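Local coordinates for protein tRNA-splicing ligase RtcB (Thermus thermophilus, PDB 2EPG) that probably ligates RNA ends carrying a 2',3'-cyclic phosphate or 3'-phosphate to 5'-hydroxyl ends, using GTP and manganese, at residues D177-I181 against P371-R375; A230-L236 against K475-L479; T360-P365 against V377-V381. Residues are numbered along the deposited sequence.

Interaction 1 of 3, residues D177-I181 against P371-R375; sequences DVRFI and PEEYR
Phe180 and Arg179 carry most of this loop-to-loop contact, against Pro371 and Glu373. Asp177-Arg179 close a 3-10 segment that begins earlier in the chain, with Phe180 N bonded to Asp177 O (3.2 Å). In Pro371-Arg375, Tyr374 N returns to Pro371 O (2.8 Å). The backbones are closest at Arg179 and Pro371, CA to CA 6.8 Å. With chi1 m, Phe180 puts CE2 4.1 Å from Pro371 CB and CD2 3.6 Å from Tyr374 CE1; the two rings meet obliquely, planes at 52°. Arg179 reaches over this apolar patch to an exposed salt bridge, NH1 to Glu373 OE2 2.6 Å, with a weak hydrogen bond to Glu373 OE1 (2.8 Å). A water accepts from Glu372 N (3.1 Å) and, weakly, from Arg179 NH2 (3.3 Å). This is structural packing of two loops, a Phe-Pro-Tyr cluster edged by charge, away from the predicted sites. Inward, Phe180 touches Val333 and Tyr374 OH bonds Leu334 O, both on strand 332-347, while Ile181 packs on helix 288-321.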
loop_
_atom_site.group_PDB
_atom_site.type_symbol
_atom_site.label_atom_id
_atom_site.label_comp_id
_atom_site.label_asym_id
_atom_site.label_seq_id
_atom_site.Cartn_x
_atom_site.Cartn_y
_atom_site.Cartn_z
ATOM N N ASP A 177 6.186 13.180 12.102
ATOM C CA ASP A 177 5.510 12.481 11.004
ATOM C C ASP A 177 6.203 11.211 10.537
ATOM O O ASP A 177 5.561 10.189 10.332
ATOM C CB ASP A 177 5.327 13.408 9.799
ATOM C CG ASP A 177 4.276 14.465 10.033
ATOM O OD1 ASP A 177 4.141 15.360 9.185
ATOM O OD2 ASP A 177 3.573 14.407 11.060
ATOM N N VAL A 178 7.520 11.290 10.384
ATOM C CA VAL A 178 8.332 10.194 9.895
ATOM C C VAL A 178 8.262 8.908 10.699
ATOM O O VAL A 178 8.400 7.829 10.127
ATOM C CB VAL A 178 9.820 10.643 9.779
ATOM C CG1 VAL A 178 10.713 9.450 9.467
ATOM C CG2 VAL A 178 9.950 11.696 8.678
ATOM N N ARG A 179 8.068 9.033 12.014
ATOM C CA ARG A 179 7.986 7.886 12.921
ATOM C C ARG A 179 6.833 6.958 12.584
ATOM O O ARG A 179 6.876 5.769 12.891
ATOM C CB ARG A 179 7.776 8.348 14.369
ATOM C CG ARG A 179 8.867 9.235 14.953
ATOM C CD ARG A 179 9.568 8.529 16.113
ATOM N NE ARG A 179 8.594 7.897 17.010
ATOM C CZ ARG A 179 8.904 6.981 17.920
ATOM N NH1 ARG A 179 7.963 6.455 18.687
ATOM N NH2 ARG A 179 10.161 6.595 18.062
ATOM N N PHE A 180 5.796 7.494 11.954
ATOM C CA PHE A 180 4.628 6.679 11.635
ATOM C C PHE A 180 4.434 6.330 10.164
ATOM O O PHE A 180 3.320 6.099 9.681
ATOM C CB PHE A 180 3.403 7.355 12.235
ATOM C CG PHE A 180 3.576 7.650 13.699
ATOM C CD1 PHE A 180 4.044 8.891 14.124
ATOM C CD2 PHE A 180 3.376 6.651 14.647
ATOM C CE1 PHE A 180 4.315 9.133 15.475
ATOM C CE2 PHE A 180 3.642 6.881 15.998
ATOM C CZ PHE A 180 4.112 8.124 16.413
ATOM N N ILE A 181 5.546 6.292 9.453
ATOM C CA ILE A 181 5.526 5.900 8.061
ATOM C C ILE A 181 6.280 4.587 8.043
ATOM O O ILE A 181 7.275 4.434 8.761
ATOM C CB ILE A 181 6.297 6.882 7.162
ATOM C CG1 ILE A 181 5.745 8.299 7.329
ATOM C CG2 ILE A 181 6.188 6.429 5.701
ATOM C CD1 ILE A 181 6.571 9.348 6.583
ATOM N N PRO A 371 6.406 1.152 15.457
ATOM C CA PRO A 371 6.572 2.229 16.434
ATOM C C PRO A 371 6.215 1.731 17.829
ATOM O O PRO A 371 5.215 1.030 18.015
ATOM C CB PRO A 371 5.604 3.296 15.937
ATOM C CG PRO A 371 5.660 3.124 14.467
ATOM C CD PRO A 371 5.642 1.615 14.289
ATOM N N GLU A 372 7.037 2.112 18.800
ATOM C CA GLU A 372 6.863 1.719 20.191
ATOM C C GLU A 372 5.448 1.964 20.686
ATOM O O GLU A 372 4.905 1.176 21.465
ATOM C CB GLU A 372 7.847 2.502 21.059
ATOM C CG GLU A 372 8.016 1.958 22.446
ATOM C CD GLU A 372 9.064 2.723 23.233
ATOM O OE1 GLU A 372 10.129 3.054 22.646
ATOM O OE2 GLU A 372 8.825 2.979 24.437
ATOM N N GLU A 373 4.858 3.067 20.241
ATOM C CA GLU A 373 3.504 3.424 20.646
ATOM C C GLU A 373 2.498 2.329 20.304
ATOM O O GLU A 373 1.473 2.176 20.976
ATOM C CB GLU A 373 3.041 4.707 19.937
ATOM C CG GLU A 373 3.715 6.003 20.355
ATOM C CD GLU A 373 5.036 6.263 19.651
ATOM O OE1 GLU A 373 5.460 7.441 19.626
ATOM O OE2 GLU A 373 5.657 5.308 19.136
ATOM N N TYR A 374 2.799 1.583 19.248
ATOM C CA TYR A 374 1.914 0.539 18.734
ATOM C C TYR A 374 2.437 -0.874 18.916
ATOM O O TYR A 374 1.722 -1.832 18.636
ATOM C CB TYR A 374 1.734 0.730 17.224
ATOM C CG TYR A 374 1.328 2.118 16.769
ATOM C CD1 TYR A 374 1.623 2.549 15.472
ATOM C CD2 TYR A 374 0.580 2.961 17.593
ATOM C CE1 TYR A 374 1.175 3.770 15.003
ATOM C CE2 TYR A 374 0.125 4.195 17.133
ATOM C CZ TYR A 374 0.424 4.587 15.833
ATOM O OH TYR A 374 -0.046 5.773 15.347
ATOM N N ARG A 375 3.687 -0.991 19.348
ATOM C CA ARG A 375 4.350 -2.271 19.463
ATOM C C ARG A 375 3.603 -3.352 20.232
ATOM O O ARG A 375 3.691 -4.529 19.883
ATOM C CB ARG A 375 5.768 -2.070 20.021
ATOM C CG ARG A 375 6.688 -3.281 19.814
ATOM C CD ARG A 375 8.155 -2.928 20.036
ATOM N NE ARG A 375 8.598 -1.856 19.140
ATOM C CZ ARG A 375 9.608 -1.023 19.395
ATOM N NH1 ARG A 375 9.932 -0.081 18.518
ATOM N NH2 ARG A 375 10.293 -1.121 20.527
HETATM O O HOH W 1 9.899 3.378 18.916
#

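Interaction 2 of 3, residues A230-L236 against K475-L479; sequences AALAFGL and KVARL
A helix-on-sheet packing in the buried alpha-beta core joins the end of helix 228-234 to a classic beta bulge in strand 474-486, which pairs antiparallel with strands 216-225 and 391-395. The axes of helix segment 230-234 and strand segment 475-479 approach to 8.5 Å, their N-to-C directions 68° apart; Ala231 and Val476 are in register, CA to CA 6.0 Å. Val476 (phi/psi -117/-51) and Ala477 (-157/166) both face Val393 on the adjacent strand 391-395. The bulge turns both CB atoms toward segment 230-236, where a regular strand would send successive side chains to opposite faces. Gly235, with phi 73°, ends the helix in a Schellman motif: Leu236 N bonds Ala231 O (2.8 Å) and Gly235 N bonds Leu232 O (3.1 Å). The chain leaves the helix at Gly235, and Leu236, now extended (phi/psi -110/144, chi1 m, chi2 t), also points its CB toward the strand. No hydrogen bond links the segments; the contact is purely apolar. Val476, chi1 t, is central, its two methyl groups touching four residues: CG2 lies 3.7 Å from Ala230 CB and 4.1 Å from Phe234 CE2, while CG1 lies 4.1 Å from Ala231 CB and 4.3 Å from Leu236 CD1. Beyond the valine, Leu236 CD1 meets Ala477 CB at 4.0 Å.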
loop_
_atom_site.group_PDB
_atom_site.type_symbol
_atom_site.label_atom_id
_atom_site.label_comp_id
_atom_site.label_asym_id
_atom_site.label_seq_id
_atom_site.Cartn_x
_atom_site.Cartn_y
_atom_site.Cartn_z
ATOM N N ALA A 230 -6.445 -1.719 20.891
ATOM C CA ALA A 230 -5.687 -1.263 19.730
ATOM C C ALA A 230 -6.112 0.158 19.359
ATOM O O ALA A 230 -5.284 0.980 18.988
ATOM C CB ALA A 230 -5.909 -2.215 18.545
ATOM N N ALA A 231 -7.399 0.453 19.474
ATOM C CA ALA A 231 -7.880 1.779 19.121
ATOM C C ALA A 231 -7.231 2.821 20.017
ATOM O O ALA A 231 -6.772 3.850 19.532
ATOM C CB ALA A 231 -9.417 1.850 19.228
ATOM N N LEU A 232 -7.182 2.541 21.320
ATOM C CA LEU A 232 -6.553 3.448 22.275
ATOM C C LEU A 232 -5.093 3.653 21.896
ATOM O O LEU A 232 -4.604 4.783 21.850
ATOM C CB LEU A 232 -6.604 2.870 23.694
ATOM C CG LEU A 232 -5.819 3.705 24.715
ATOM C CD1 LEU A 232 -6.569 5.022 24.954
ATOM C CD2 LEU A 232 -5.648 2.935 26.030
ATOM N N ALA A 233 -4.395 2.549 21.641
ATOM C CA ALA A 233 -2.998 2.613 21.260
ATOM C C ALA A 233 -2.796 3.403 19.964
ATOM O O ALA A 233 -1.823 4.133 19.846
ATOM C CB ALA A 233 -2.428 1.197 21.112
ATOM N N PHE A 234 -3.706 3.259 18.997
ATOM C CA PHE A 234 -3.591 3.977 17.715
ATOM C C PHE A 234 -4.161 5.390 17.809
ATOM O O PHE A 234 -4.095 6.147 16.838
ATOM C CB PHE A 234 -4.355 3.263 16.578
ATOM C CG PHE A 234 -3.740 1.964 16.125
ATOM C CD1 PHE A 234 -2.485 1.556 16.586
ATOM C CD2 PHE A 234 -4.438 1.133 15.246
ATOM C CE1 PHE A 234 -1.935 0.340 16.193
ATOM C CE2 PHE A 234 -3.903 -0.089 14.841
ATOM C CZ PHE A 234 -2.646 -0.493 15.314
ATOM N N GLY A 235 -4.749 5.731 18.953
ATOM C CA GLY A 235 -5.320 7.059 19.110
ATOM C C GLY A 235 -6.603 7.251 18.316
ATOM O O GLY A 235 -6.838 8.326 17.756
ATOM N N LEU A 236 -7.424 6.206 18.244
ATOM C CA LEU A 236 -8.691 6.264 17.522
ATOM C C LEU A 236 -9.881 6.239 18.488
ATOM O O LEU A 236 -9.827 5.580 19.523
ATOM C CB LEU A 236 -8.808 5.063 16.574
ATOM C CG LEU A 236 -8.016 5.086 15.267
ATOM C CD1 LEU A 236 -8.117 3.725 14.556
ATOM C CD2 LEU A 236 -8.576 6.214 14.374
ATOM N N LYS A 475 -9.402 -6.597 13.403
ATOM C CA LYS A 475 -10.203 -5.399 13.168
ATOM C C LYS A 475 -10.068 -4.420 14.307
ATOM O O LYS A 475 -10.176 -4.794 15.469
ATOM C CB LYS A 475 -11.678 -5.748 13.009
ATOM C CG LYS A 475 -11.990 -6.405 11.690
ATOM C CD LYS A 475 -13.441 -6.839 11.609
ATOM C CE LYS A 475 -14.384 -5.665 11.665
ATOM N NZ LYS A 475 -15.812 -6.142 11.576
ATOM N N VAL A 476 -9.831 -3.157 13.969
ATOM C CA VAL A 476 -9.697 -2.130 14.982
ATOM C C VAL A 476 -10.797 -1.096 14.849
ATOM O O VAL A 476 -11.469 -0.778 15.826
ATOM C CB VAL A 476 -8.333 -1.431 14.898
ATOM C CG1 VAL A 476 -8.249 -0.346 15.971
ATOM C CG2 VAL A 476 -7.217 -2.469 15.048
ATOM N N ALA A 477 -10.994 -0.566 13.644
ATOM C CA ALA A 477 -12.048 0.431 13.455
ATOM C C ALA A 477 -12.527 0.528 12.028
ATOM O O ALA A 477 -11.898 -0.003 11.112
ATOM C CB ALA A 477 -11.571 1.815 13.940
ATOM N N ARG A 478 -13.662 1.202 11.854
ATOM C CA ARG A 478 -14.242 1.418 10.540
ATOM C C ARG A 478 -14.424 2.910 10.386
ATOM O O ARG A 478 -14.792 3.595 11.339
ATOM C CB ARG A 478 -15.593 0.714 10.378
ATOM C CG ARG A 478 -16.132 0.854 8.963
ATOM C CD ARG A 478 -17.406 0.046 8.751
ATOM N NE ARG A 478 -18.541 0.603 9.476
ATOM C CZ ARG A 478 -19.675 -0.051 9.686
ATOM N NH1 ARG A 478 -20.666 0.523 10.351
ATOM N NH2 ARG A 478 -19.809 -1.293 9.243
ATOM N N LEU A 479 -14.172 3.391 9.171
ATOM C CA LEU A 479 -14.232 4.800 8.826
ATOM C C LEU A 479 -15.268 5.066 7.726
ATOM O O LEU A 479 -15.290 4.374 6.707
ATOM C CB LEU A 479 -12.850 5.250 8.319
ATOM C CG LEU A 479 -11.621 5.429 9.225
ATOM C CD1 LEU A 479 -11.819 4.816 10.582
ATOM C CD2 LEU A 479 -10.391 4.870 8.509
#

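Interaction 3 of 3, residues T360-P365 against V377-V381; sequences TRAFGP and VGQPV
Two segments, each part strand and part loop, run antiparallel, end-to-end directions 177° apart, yet a single side chain, that of Gln379, supplies most of the bonding between them. The backbones approach to 4.2 Å, CA to CA, at Gly364 and Gly378, and one main-chain bond joins them, Gln379 N to Phe363 O (2.9 Å). Gly378 (phi/psi 108/163) has a conformation that would jam a CB against the preceding carbonyl. With chi1 and chi2 both t, the Gln379 amide lies along residues 361-363. NE2 donates to Arg361 O (2.7 Å) and to its neighbour Pro380 O (3.1 Å), so both its hydrogens are used. OE1 accepts from Arg361 NE (2.9 Å) and NH1 (3.1 Å), at the edge of the guanidinium, and weakly from Phe363 N (3.3 Å). Val381 CG2 packs on Ala362 CB (3.6 Å), and the Pro365 ring on the Val377 backbone (CG to C 3.7 Å). Thr360 OG1 touches Val381 CG1 (3.6 Å) but bonds Cys409 O; its side chain lies beside His339 and His410, both predicted to bind GMP. With its donor and acceptor atoms all bonded, the buried Gln379 amide makes four of the five hydrogen bonds between the segments.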
loop_
_atom_site.group_PDB
_atom_site.type_symbol
_atom_site.label_atom_id
_atom_site.label_comp_id
_atom_site.label_asym_id
_atom_site.label_seq_id
_atom_site.Cartn_x
_atom_site.Cartn_y
_atom_site.Cartn_z
ATOM N N THR A 360 -0.519 -5.641 1.953
ATOM C CA THR A 360 0.225 -4.797 2.871
ATOM C C THR A 360 1.166 -5.531 3.778
ATOM O O THR A 360 0.996 -6.717 4.032
ATOM C CB THR A 360 -0.736 -4.025 3.809
ATOM O OG1 THR A 360 -1.621 -4.960 4.451
ATOM C CG2 THR A 360 -1.552 -3.001 3.035
ATOM N N ARG A 361 2.168 -4.803 4.262
ATOM C CA ARG A 361 3.093 -5.347 5.233
ATOM C C ARG A 361 2.211 -5.210 6.464
ATOM O O ARG A 361 1.466 -4.239 6.584
ATOM C CB ARG A 361 4.337 -4.469 5.402
ATOM C CG ARG A 361 5.411 -5.126 6.249
ATOM C CD ARG A 361 6.530 -4.155 6.630
ATOM N NE ARG A 361 6.084 -3.168 7.606
ATOM C CZ ARG A 361 6.893 -2.290 8.195
ATOM N NH1 ARG A 361 6.415 -1.422 9.078
ATOM N NH2 ARG A 361 8.181 -2.273 7.894
ATOM N N ALA A 362 2.292 -6.166 7.373
ATOM C CA ALA A 362 1.434 -6.122 8.550
ATOM C C ALA A 362 2.131 -6.771 9.729
ATOM O O ALA A 362 1.726 -7.850 10.189
ATOM C CB ALA A 362 0.126 -6.842 8.240
ATOM N N PHE A 363 3.192 -6.117 10.198
ATOM C CA PHE A 363 3.953 -6.623 11.319
ATOM C C PHE A 363 3.133 -6.701 12.609
ATOM O O PHE A 363 2.190 -5.916 12.834
ATOM C CB PHE A 363 5.220 -5.789 11.504
ATOM C CG PHE A 363 6.281 -6.064 10.462
ATOM C CD1 PHE A 363 7.417 -5.266 10.377
ATOM C CD2 PHE A 363 6.126 -7.115 9.552
ATOM C CE1 PHE A 363 8.385 -5.507 9.404
ATOM C CE2 PHE A 363 7.087 -7.373 8.569
ATOM C CZ PHE A 363 8.224 -6.564 8.492
ATOM N N GLY A 364 3.490 -7.667 13.450
ATOM C CA GLY A 364 2.752 -7.875 14.683
ATOM C C GLY A 364 3.398 -7.382 15.958
ATOM O O GLY A 364 4.506 -6.840 15.935
ATOM N N PRO A 365 2.723 -7.587 17.101
ATOM C CA PRO A 365 3.188 -7.178 18.436
ATOM C C PRO A 365 4.646 -7.557 18.695
ATOM O O PRO A 365 5.087 -8.638 18.319
ATOM C CB PRO A 365 2.222 -7.902 19.374
ATOM C CG PRO A 365 0.934 -7.921 18.564
ATOM C CD PRO A 365 1.447 -8.326 17.189
ATOM N N VAL A 377 0.324 -3.725 20.370
ATOM C CA VAL A 377 -0.858 -4.199 19.659
ATOM C C VAL A 377 -0.657 -4.586 18.204
ATOM O O VAL A 377 -1.527 -5.215 17.613
ATOM C CB VAL A 377 -1.998 -3.153 19.720
ATOM C CG1 VAL A 377 -2.313 -2.815 21.162
ATOM C CG2 VAL A 377 -1.600 -1.905 18.940
ATOM N N GLY A 378 0.487 -4.223 17.631
ATOM C CA GLY A 378 0.745 -4.545 16.236
ATOM C C GLY A 378 0.691 -3.327 15.311
ATOM O O GLY A 378 0.146 -2.284 15.663
ATOM N N GLN A 379 1.248 -3.473 14.116
ATOM C CA GLN A 379 1.289 -2.403 13.129
ATOM C C GLN A 379 -0.094 -2.084 12.575
ATOM O O GLN A 379 -0.890 -2.980 12.322
ATOM C CB GLN A 379 2.180 -2.832 11.955
ATOM C CG GLN A 379 2.323 -1.791 10.818
ATOM C CD GLN A 379 2.671 -2.458 9.516
ATOM O OE1 GLN A 379 3.767 -3.001 9.347
ATOM N NE2 GLN A 379 1.727 -2.460 8.596
ATOM N N PRO A 380 -0.399 -0.794 12.375
ATOM C CA PRO A 380 -1.715 -0.462 11.821
ATOM C C PRO A 380 -1.749 -0.952 10.358
ATOM O O PRO A 380 -0.728 -0.936 9.661
ATOM C CB PRO A 380 -1.755 1.075 11.885
ATOM C CG PRO A 380 -0.794 1.422 13.004
ATOM C CD PRO A 380 0.325 0.415 12.818
ATOM N N VAL A 381 -2.916 -1.394 9.901
ATOM C CA VAL A 381 -3.083 -1.843 8.526
ATOM C C VAL A 381 -4.251 -1.015 8.036
ATOM O O VAL A 381 -5.358 -1.103 8.581
ATOM C CB VAL A 381 -3.442 -3.341 8.439
ATOM C CG1 VAL A 381 -3.789 -3.710 6.987
ATOM C CG2 VAL A 381 -2.274 -4.184 8.925
#

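The three contacts lie on one side of the chain's centre, their own centres 11 to 14 Å apart, and meet largely round Phe234, Tyr374 and Pro380. Phe234 of interaction 2 packs edge-to-face with Tyr374 of interaction 1 and places CZ 3.5 Å from Pro380 CG of interaction 3; Tyr374 CD1 lies 3.6 Å from that same Pro380 CG. Interaction 3 is nearest the predicted GMP site: the side chain of Thr360 is about 3 Å from that of His339 and about 4 Å from that of His410, predicted to form the GMP-histidine intermediate. In interaction 2 the side chain of Ala477 is about 9 Å from that of Ser391, predicted to bind GMP, whereas interaction 1 lies away from the predicted metal- and GMP-binding residues.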